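Local coordinates for uncharacterized protein (Treponema denticola ATCC 35404, PDB 6R9N) that senses Fe(II) and oxygen for bacterial chemotaxis, using a di-iron centre that stabilises an iron-peroxy species, at the Fe (III) ion site and the interface of chains A and B. Residues are numbered along the deposited sequence; one frame, centred on the assembly and turned at random. Chains: chain A/B, Uncharacterized protein.

Both contacts lie where the two copies of the protein meet, with the centres of their C-alpha atoms about 20 Å apart, and they have no residue in common. Contact 1 is the di-iron centre of chain A, with B:Trp106 and B:Phe109 of chain B facing the peroxide and B:Gln81 bonding a ligand carboxylate. Contact 2 sets helix 203-215 of chain A against the 3-10 helix 247-254 and C-terminal residue of chain B. The interface is two-fold symmetric, so each recurs with the chains exchanged. If this dimer is the working form, the C-terminal packing would help hold chain B's aromatic rings against the peroxide on chain A's irons.

Contact 1: the Fe (III) ion site. Residues chain A 34, 79-80, 82, 84-85, 148, 167, 224-225; chain B 81, 106, 109. With FE (Fe (III) ion), chain C; FE (Fe (III) ion), chain D; PER (peroxide ion), chain E; O (oxygen atom), chain F.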
ATOM      1  N   GLN A  34      -3.273  -9.542  13.197  1.00 47.25           N
ATOM      2  CA  GLN A  34      -4.690  -9.204  13.258  1.00 51.14           C
ATOM      3  C   GLN A  34      -4.789  -7.680  13.213  1.00 46.65           C
ATOM      4  O   GLN A  34      -3.796  -6.948  13.332  1.00 43.63           O
ATOM      5  CB  GLN A  34      -5.482  -9.543  14.546  1.00 56.28           C
ATOM      6  CG  GLN A  34      -6.336 -10.808  14.672  1.00 69.99           C
ATOM      7  CD  GLN A  34      -6.331 -11.283  16.152  1.00 80.64           C
ATOM      8  OE1 GLN A  34      -5.805 -10.564  17.029  1.00 85.30           O
ATOM      9  NE2 GLN A  34      -6.744 -12.527  16.394  1.00 81.01           N
ATOM     10  N   SER A  79      -7.308   4.844   6.615  1.00 25.95           N
ATOM     11  CA  SER A  79      -6.025   5.493   6.875  1.00 25.45           C
ATOM     12  C   SER A  79      -5.146   5.490   5.622  1.00 22.97           C
ATOM     13  O   SER A  79      -4.427   6.463   5.361  1.00 24.01           O
ATOM     14  CB  SER A  79      -5.306   4.820   8.052  1.00 23.06           C
ATOM     15  OG  SER A  79      -4.996   3.464   7.774  1.00 26.14           O
ATOM     16  N   HIS A  80      -5.198   4.424   4.826  1.00 21.20           N
ATOM     17  CA  HIS A  80      -4.423   4.357   3.572  1.00 25.88           C
ATOM     18  C   HIS A  80      -4.977   3.210   2.722  1.00 26.06           C
ATOM     19  O   HIS A  80      -6.094   2.737   2.959  1.00 23.98           O
ATOM     20  CB  HIS A  80      -2.914   4.227   3.858  1.00 19.25           C
ATOM     21  CG  HIS A  80      -2.536   3.000   4.634  1.00 26.87           C
ATOM     22  ND1 HIS A  80      -3.032   2.725   5.894  1.00 26.13           N
ATOM     23  CD2 HIS A  80      -1.691   1.982   4.332  1.00 25.69           C
ATOM     24  CE1 HIS A  80      -2.506   1.591   6.333  1.00 26.73           C
ATOM     25  NE2 HIS A  80      -1.697   1.118   5.402  1.00 26.47           N
ATOM     26  N   ASP A  82      -3.894  -0.010   1.998  1.00 26.75           N
ATOM     27  CA  ASP A  82      -3.513  -1.408   2.158  1.00 27.85           C
ATOM     28  C   ASP A  82      -4.725  -2.338   2.257  1.00 29.51           C
ATOM     29  O   ASP A  82      -5.796  -1.940   2.719  1.00 24.55           O
ATOM     30  CB  ASP A  82      -2.655  -1.576   3.408  1.00 24.16           C
ATOM     31  CG  ASP A  82      -1.241  -1.190   3.173  1.00 25.76           C
ATOM     32  OD1 ASP A  82      -0.929  -0.745   2.044  1.00 22.43           O
ATOM     33  OD2 ASP A  82      -0.439  -1.338   4.108  1.00 28.46           O
ATOM     34  N   ASP A  84      -5.284  -4.807   4.376  1.00 29.64           N
ATOM     35  CA  ASP A  84      -5.807  -4.958   5.735  1.00 30.45           C
ATOM     36  C   ASP A  84      -6.658  -3.763   6.180  1.00 34.29           C
ATOM     37  O   ASP A  84      -7.325  -3.852   7.214  1.00 36.45           O
ATOM     38  CB  ASP A  84      -4.655  -5.208   6.724  1.00 30.78           C
ATOM     39  CG  ASP A  84      -3.645  -4.070   6.761  1.00 32.77           C
ATOM     40  OD1 ASP A  84      -3.340  -3.523   5.692  1.00 30.32           O
ATOM     41  OD2 ASP A  84      -3.153  -3.706   7.852  1.00 31.09           O
ATOM     42  N   VAL A  85      -6.643  -2.654   5.437  1.00 31.58           N
ATOM     43  CA  VAL A  85      -7.467  -1.476   5.732  1.00 32.01           C
ATOM     44  C   VAL A  85      -8.774  -1.507   4.962  1.00 35.02           C
ATOM     45  O   VAL A  85      -9.829  -1.181   5.511  1.00 37.17           O
ATOM     46  CB  VAL A  85      -6.692  -0.174   5.410  1.00 30.04           C
ATOM     47  CG1 VAL A  85      -7.623   1.045   5.503  1.00 32.57           C
ATOM     48  CG2 VAL A  85      -5.499   0.000   6.323  1.00 33.68           C
ATOM     49  N   HIS A 148       3.643   3.932   6.745  1.00 24.78           N
ATOM     50  CA  HIS A 148       4.553   3.770   5.604  1.00 22.04           C
ATOM     51  C   HIS A 148       4.043   4.365   4.294  1.00 22.80           C
ATOM     52  O   HIS A 148       4.833   4.724   3.411  1.00 23.93           O
ATOM     53  CB  HIS A 148       4.794   2.282   5.357  1.00 21.64           C
ATOM     54  CG  HIS A 148       3.529   1.504   5.139  1.00 23.98           C
ATOM     55  ND1 HIS A 148       2.999   1.266   3.889  1.00 24.82           N
ATOM     56  CD2 HIS A 148       2.673   0.940   6.021  1.00 21.30           C
ATOM     57  CE1 HIS A 148       1.889   0.564   4.009  1.00 21.60           C
ATOM     58  NE2 HIS A 148       1.664   0.359   5.296  1.00 22.67           N
ATOM     59  N   ASP A 167      -1.145   2.557  10.856  1.00 23.48           N
ATOM     60  CA  ASP A 167      -0.049   1.630  11.147  1.00 26.17           C
ATOM     61  C   ASP A 167       0.916   2.162  12.201  1.00 24.59           C
ATOM     62  O   ASP A 167       1.790   1.418  12.650  1.00 24.03           O
ATOM     63  CB  ASP A 167       0.741   1.312   9.878  1.00 22.53           C
ATOM     64  CG  ASP A 167       0.030   0.339   8.972  1.00 25.21           C
ATOM     65  OD1 ASP A 167      -0.851  -0.404   9.448  1.00 22.09           O
ATOM     66  OD2 ASP A 167       0.350   0.327   7.767  1.00 25.73           O
ATOM     67  N   GLN A 224      -3.895   0.572  14.226  1.00 25.73           N
ATOM     68  CA  GLN A 224      -4.623  -0.388  13.418  1.00 28.61           C
ATOM     69  C   GLN A 224      -4.233  -1.831  13.738  1.00 31.02           C
ATOM     70  O   GLN A 224      -4.914  -2.753  13.277  1.00 33.01           O
ATOM     71  CB  GLN A 224      -4.386  -0.053  11.933  1.00 33.41           C
ATOM     72  CG  GLN A 224      -5.401  -0.606  10.964  1.00 34.44           C
ATOM     73  CD  GLN A 224      -4.741  -1.436   9.889  1.00 37.87           C
ATOM     74  OE1 GLN A 224      -3.665  -1.078   9.377  1.00 36.48           O
ATOM     75  NE2 GLN A 224      -5.378  -2.557   9.529  1.00 36.57           N
ATOM     76  N   HIS A 225      -3.162  -2.047  14.510  1.00 30.31           N
ATOM     77  CA  HIS A 225      -2.763  -3.374  14.981  1.00 32.38           C
ATOM     78  C   HIS A 225      -2.254  -3.280  16.413  1.00 30.37           C
ATOM     79  O   HIS A 225      -1.401  -2.441  16.713  1.00 28.37           O
ATOM     80  CB  HIS A 225      -1.646  -4.000  14.122  1.00 31.21           C
ATOM     81  CG  HIS A 225      -1.845  -3.858  12.645  1.00 34.17           C
ATOM     82  ND1 HIS A 225      -2.558  -4.774  11.900  1.00 32.91           N
ATOM     83  CD2 HIS A 225      -1.395  -2.928  11.767  1.00 29.47           C
ATOM     84  CE1 HIS A 225      -2.550  -4.409  10.632  1.00 29.52           C
ATOM     85  NE2 HIS A 225      -1.863  -3.285  10.527  1.00 32.77           N
TER
ATOM     86  N   GLN B  81       1.915  -4.476  -2.358  1.00 23.43           N
ATOM     87  CA  GLN B  81       0.688  -4.906  -1.695  1.00 26.21           C
ATOM     88  C   GLN B  81      -0.569  -4.232  -2.230  1.00 25.83           C
ATOM     89  O   GLN B  81      -1.671  -4.678  -1.898  1.00 26.15           O
ATOM     90  CB  GLN B  81       0.791  -4.635  -0.187  1.00 24.35           C
ATOM     91  CG  GLN B  81       0.485  -3.170   0.198  1.00 24.66           C
ATOM     92  CD  GLN B  81       1.652  -2.217  -0.059  1.00 25.34           C
ATOM     93  OE1 GLN B  81       2.649  -2.549  -0.752  1.00 22.31           O
ATOM     94  NE2 GLN B  81       1.550  -1.029   0.518  1.00 21.05           N
ATOM     95  N   TRP B 106       4.789  -8.347   3.210  1.00 29.33           N
ATOM     96  CA  TRP B 106       3.363  -8.375   2.913  1.00 26.92           C
ATOM     97  C   TRP B 106       2.717  -9.751   3.028  1.00 32.65           C
ATOM     98  O   TRP B 106       1.489  -9.835   2.953  1.00 33.57           O
ATOM     99  CB  TRP B 106       3.117  -7.819   1.504  1.00 28.43           C
ATOM    100  CG  TRP B 106       3.680  -6.459   1.330  1.00 25.05           C
ATOM    101  CD1 TRP B 106       4.553  -6.053   0.380  1.00 26.34           C
ATOM    102  CD2 TRP B 106       3.409  -5.314   2.146  1.00 24.17           C
ATOM    103  NE1 TRP B 106       4.854  -4.721   0.546  1.00 24.34           N
ATOM    104  CE2 TRP B 106       4.166  -4.247   1.632  1.00 26.61           C
ATOM    105  CE3 TRP B 106       2.596  -5.090   3.258  1.00 23.24           C
ATOM    106  CZ2 TRP B 106       4.128  -2.968   2.191  1.00 25.28           C
ATOM    107  CZ3 TRP B 106       2.584  -3.845   3.827  1.00 25.12           C
ATOM    108  CH2 TRP B 106       3.335  -2.792   3.292  1.00 26.54           C
ATOM    109  N   PHE B 109      -0.163 -10.065   5.381  1.00 37.27           N
ATOM    110  CA  PHE B 109      -1.157  -9.004   5.310  1.00 39.44           C
ATOM    111  C   PHE B 109      -2.099  -9.141   4.119  1.00 47.38           C
ATOM    112  O   PHE B 109      -2.861  -8.210   3.852  1.00 47.58           O
ATOM    113  CB  PHE B 109      -0.472  -7.630   5.252  1.00 38.35           C
ATOM    114  CG  PHE B 109       0.299  -7.259   6.500  1.00 37.48           C
ATOM    115  CD1 PHE B 109      -0.332  -6.649   7.569  1.00 38.72           C
ATOM    116  CD2 PHE B 109       1.668  -7.471   6.576  1.00 35.38           C
ATOM    117  CE1 PHE B 109       0.387  -6.286   8.710  1.00 37.39           C
ATOM    118  CE2 PHE B 109       2.385  -7.105   7.694  1.00 34.98           C
ATOM    119  CZ  PHE B 109       1.741  -6.509   8.771  1.00 37.45           C
TER
HETATM  120 FE    FE C 301      -1.793  -2.191   8.595  1.00 28.08          FE
HETATM  121 FE    FE D 302      -0.171  -0.630   5.980  1.00 22.58          FE
HETATM  122  O1  PER E 303       0.311  -2.905   8.023  1.00 26.17           O
HETATM  123  O2  PER E 303       1.015  -2.425   6.794  1.00 22.94           O
HETATM  124  O     O F 304      -1.958  -1.469   6.652  1.00 22.60           O
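The di-iron centre of this ODP-family metallo-beta-lactamase fold is assembled from loop residues and the short helix 83-86. FE (chain C) and FE (chain D) lie 3.5 Å apart, each near octahedral, bridged by the single oxygen O, the peroxide and the carboxylate of A:Asp167, whose OD1 and OD2 each bind one metal. Peroxide O1 binds FE (chain C) and O2 binds FE (chain D), both at 2.3 Å. A:Asp84 OD2, A:Gln224 OE1 and A:His225 NE2 also bind FE (chain C); A:Asp82 OD2, A:His80 NE2 and A:His148 NE2 also bind FE (chain D). A:Asp84 gets there with CG in the crowded position between backbone N and carbonyl carbon (chi1 60°), its OD1 2.7 Å from the bridging O, a hydrogen bond if that oxygen is a hydroxide. The second shell probably helps to set ring rotation: A:His225 ND1 donates in its ring plane to the carbonyl A:Gln34 O (2.9 Å) of a poorly ordered residue, and A:His80 ND1 donates to A:Ser79 OG. From chain B, amide B:Gln81 NE2 meets the syn lone pair of A:Asp82 OD1 almost straight (168° at H), the amide and carboxylate planes nearly perpendicular. B:Trp106 turns its rim to the peroxide, CZ3 3.6 Å from O2, while B:Phe109 CE1 comes within 3.5 Å of O1. The protein buries the peroxide completely; this enclosure probably helps the sensor preserve its iron-peroxy species.

Contact 2: the interface of chains A and B. Residues chain A 204-205, 208-209; chain B 248, 251, 255.
Helix 203-215 of chain A lies against the C-terminal end of chain B, the 3-10 helix 247-254 and B:Phe255, in one part of the two-fold interface of the deposited assembly; whether this is the working dimer the structure alone does not show. The tight part is apolar. A:Lys208, its CG anti to the backbone N (chi1 -175°), lays that methylene over one face of the B:Phe255 ring as a CH-pi contact, 3.8 Å from the centroid and displaced toward the rim; the rest of this lysine side chain is not modelled. A:Ile205 crosses the phenylalanine obliquely, its CD1 3.7 Å from CE2 of B:Phe255. The same methyl meets B:Ile251 CD1, so the isoleucine tips and the ring share a small greasy patch, which B:Thr248 CG2 extends along A:Ile205. Within chain B, CG1 of B:Ile251 abuts the ring edge and may help to steady the phenylalanine. The polar, hydrated side is looser. A:Lys204, CG anti to the backbone N (chi1 169°), runs out extended beyond CG, and its terminal amine NZ donates 3.1 Å to the backbone carbonyl B:Thr248 O. The amine sits well above the carbonyl plane, off the lone pairs. One water joins the same two residues, lying 2.8 Å from A:Lys204 NZ; on its other side, the hydroxyl B:Thr248 OG1 is 2.7 Å from that water.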
ATOM      1  N   LYS A 204      13.648  11.303   9.655  1.00 28.77           N
ATOM      2  CA  LYS A 204      13.210  12.641   9.273  1.00 30.60           C
ATOM      3  C   LYS A 204      11.688  12.751   9.264  1.00 29.94           C
ATOM      4  O   LYS A 204      11.125  13.720   9.791  1.00 29.24           O
ATOM      5  CB  LYS A 204      13.798  13.005   7.906  1.00 30.66           C
ATOM      6  CG  LYS A 204      13.212  14.258   7.293  1.00 29.14           C
ATOM      7  CD  LYS A 204      13.902  14.619   5.964  1.00 31.79           C
ATOM      8  CE  LYS A 204      13.393  15.964   5.438  1.00 30.19           C
ATOM      9  NZ  LYS A 204      13.880  16.246   4.038  1.00 28.65           N
ATOM     10  N   ILE A 205      10.997  11.778   8.657  1.00 24.54           N
ATOM     11  CA  ILE A 205       9.538  11.859   8.617  1.00 28.59           C
ATOM     12  C   ILE A 205       8.960  11.521   9.986  1.00 30.25           C
ATOM     13  O   ILE A 205       8.019  12.171  10.463  1.00 27.42           O
ATOM     14  CB  ILE A 205       8.956  10.962   7.506  1.00 24.03           C
ATOM     15  CG1 ILE A 205       7.485  11.291   7.298  1.00 24.11           C
ATOM     16  CG2 ILE A 205       9.112   9.483   7.836  1.00 26.18           C
ATOM     17  CD1 ILE A 205       7.243  12.766   6.904  1.00 27.54           C
ATOM     18  N   LYS A 208       9.214  14.529  12.600  1.00 26.77           N
ATOM     19  CA  LYS A 208       8.264  15.598  12.295  1.00 29.98           C
ATOM     20  C   LYS A 208       6.843  15.203  12.695  1.00 30.44           C
ATOM     21  O   LYS A 208       6.081  16.027  13.219  1.00 29.45           O
ATOM     22  CB  LYS A 208       8.314  15.944  10.805  1.00 29.58           C
ATOM     23  CG  LYS A 208       7.442  17.149  10.422  1.00 33.39           C
ATOM     24  N   TRP A 209       6.460  13.950  12.434  1.00 30.27           N
ATOM     25  CA  TRP A 209       5.149  13.462  12.858  1.00 29.84           C
ATOM     26  C   TRP A 209       4.988  13.578  14.367  1.00 27.47           C
ATOM     27  O   TRP A 209       3.981  14.098  14.853  1.00 28.29           O
ATOM     28  CB  TRP A 209       4.962  12.011  12.414  1.00 28.64           C
ATOM     29  CG  TRP A 209       3.549  11.478  12.602  1.00 27.35           C
ATOM     30  CD1 TRP A 209       2.496  11.617  11.734  1.00 26.74           C
ATOM     31  CD2 TRP A 209       3.058  10.716  13.706  1.00 31.15           C
ATOM     32  NE1 TRP A 209       1.385  10.988  12.231  1.00 29.94           N
ATOM     33  CE2 TRP A 209       1.697  10.434  13.446  1.00 30.19           C
ATOM     34  CE3 TRP A 209       3.627  10.262  14.901  1.00 28.64           C
ATOM     35  CZ2 TRP A 209       0.910   9.710  14.327  1.00 29.08           C
ATOM     36  CZ3 TRP A 209       2.842   9.534  15.765  1.00 28.44           C
ATOM     37  CH2 TRP A 209       1.498   9.264  15.477  1.00 32.33           C
TER
ATOM     38  N   THR B 248       9.619  13.089   0.875  1.00 22.60           N
ATOM     39  CA  THR B 248       9.933  13.887   2.059  1.00 28.97           C
ATOM     40  C   THR B 248      10.909  15.018   1.768  1.00 31.12           C
ATOM     41  O   THR B 248      11.108  15.869   2.644  1.00 30.07           O
ATOM     42  CB  THR B 248      10.512  13.030   3.199  1.00 26.93           C
ATOM     43  OG1 THR B 248      11.750  12.443   2.792  1.00 26.54           O
ATOM     44  CG2 THR B 248       9.532  11.942   3.625  1.00 26.04           C
ATOM     45  N   ILE B 251       8.958  18.163   2.536  1.00 31.75           N
ATOM     46  CA  ILE B 251       8.226  17.796   3.736  1.00 34.09           C
ATOM     47  C   ILE B 251       7.275  18.898   4.196  1.00 34.95           C
ATOM     48  O   ILE B 251       6.267  18.605   4.853  1.00 34.05           O
ATOM     49  CB  ILE B 251       9.218  17.416   4.844  1.00 33.03           C
ATOM     50  CG1 ILE B 251       8.482  16.708   5.986  1.00 30.20           C
ATOM     51  CG2 ILE B 251       9.975  18.653   5.309  1.00 30.07           C
ATOM     52  CD1 ILE B 251       9.408  16.018   6.975  1.00 29.15           C
ATOM     53  N   PHE B 255       2.722  18.472   5.863  1.00 28.12           N
ATOM     54  CA  PHE B 255       2.117  18.855   7.129  1.00 30.44           C
ATOM     55  C   PHE B 255       1.579  20.278   7.012  1.00 35.16           C
ATOM     56  O   PHE B 255       0.530  20.590   7.585  1.00 39.60           O
ATOM     57  CB  PHE B 255       3.132  18.760   8.279  1.00 28.21           C
ATOM     58  CG  PHE B 255       3.653  17.362   8.527  1.00 30.63           C
ATOM     59  CD1 PHE B 255       3.014  16.512   9.431  1.00 29.72           C
ATOM     60  CD2 PHE B 255       4.787  16.904   7.872  1.00 33.61           C
ATOM     61  CE1 PHE B 255       3.492  15.222   9.666  1.00 33.30           C
ATOM     62  CE2 PHE B 255       5.274  15.618   8.102  1.00 34.00           C
ATOM     63  CZ  PHE B 255       4.619  14.773   9.003  1.00 30.07           C
TER
HETATM   64  O   HOH W   1      13.942  14.018   2.352  1.00 30.34           O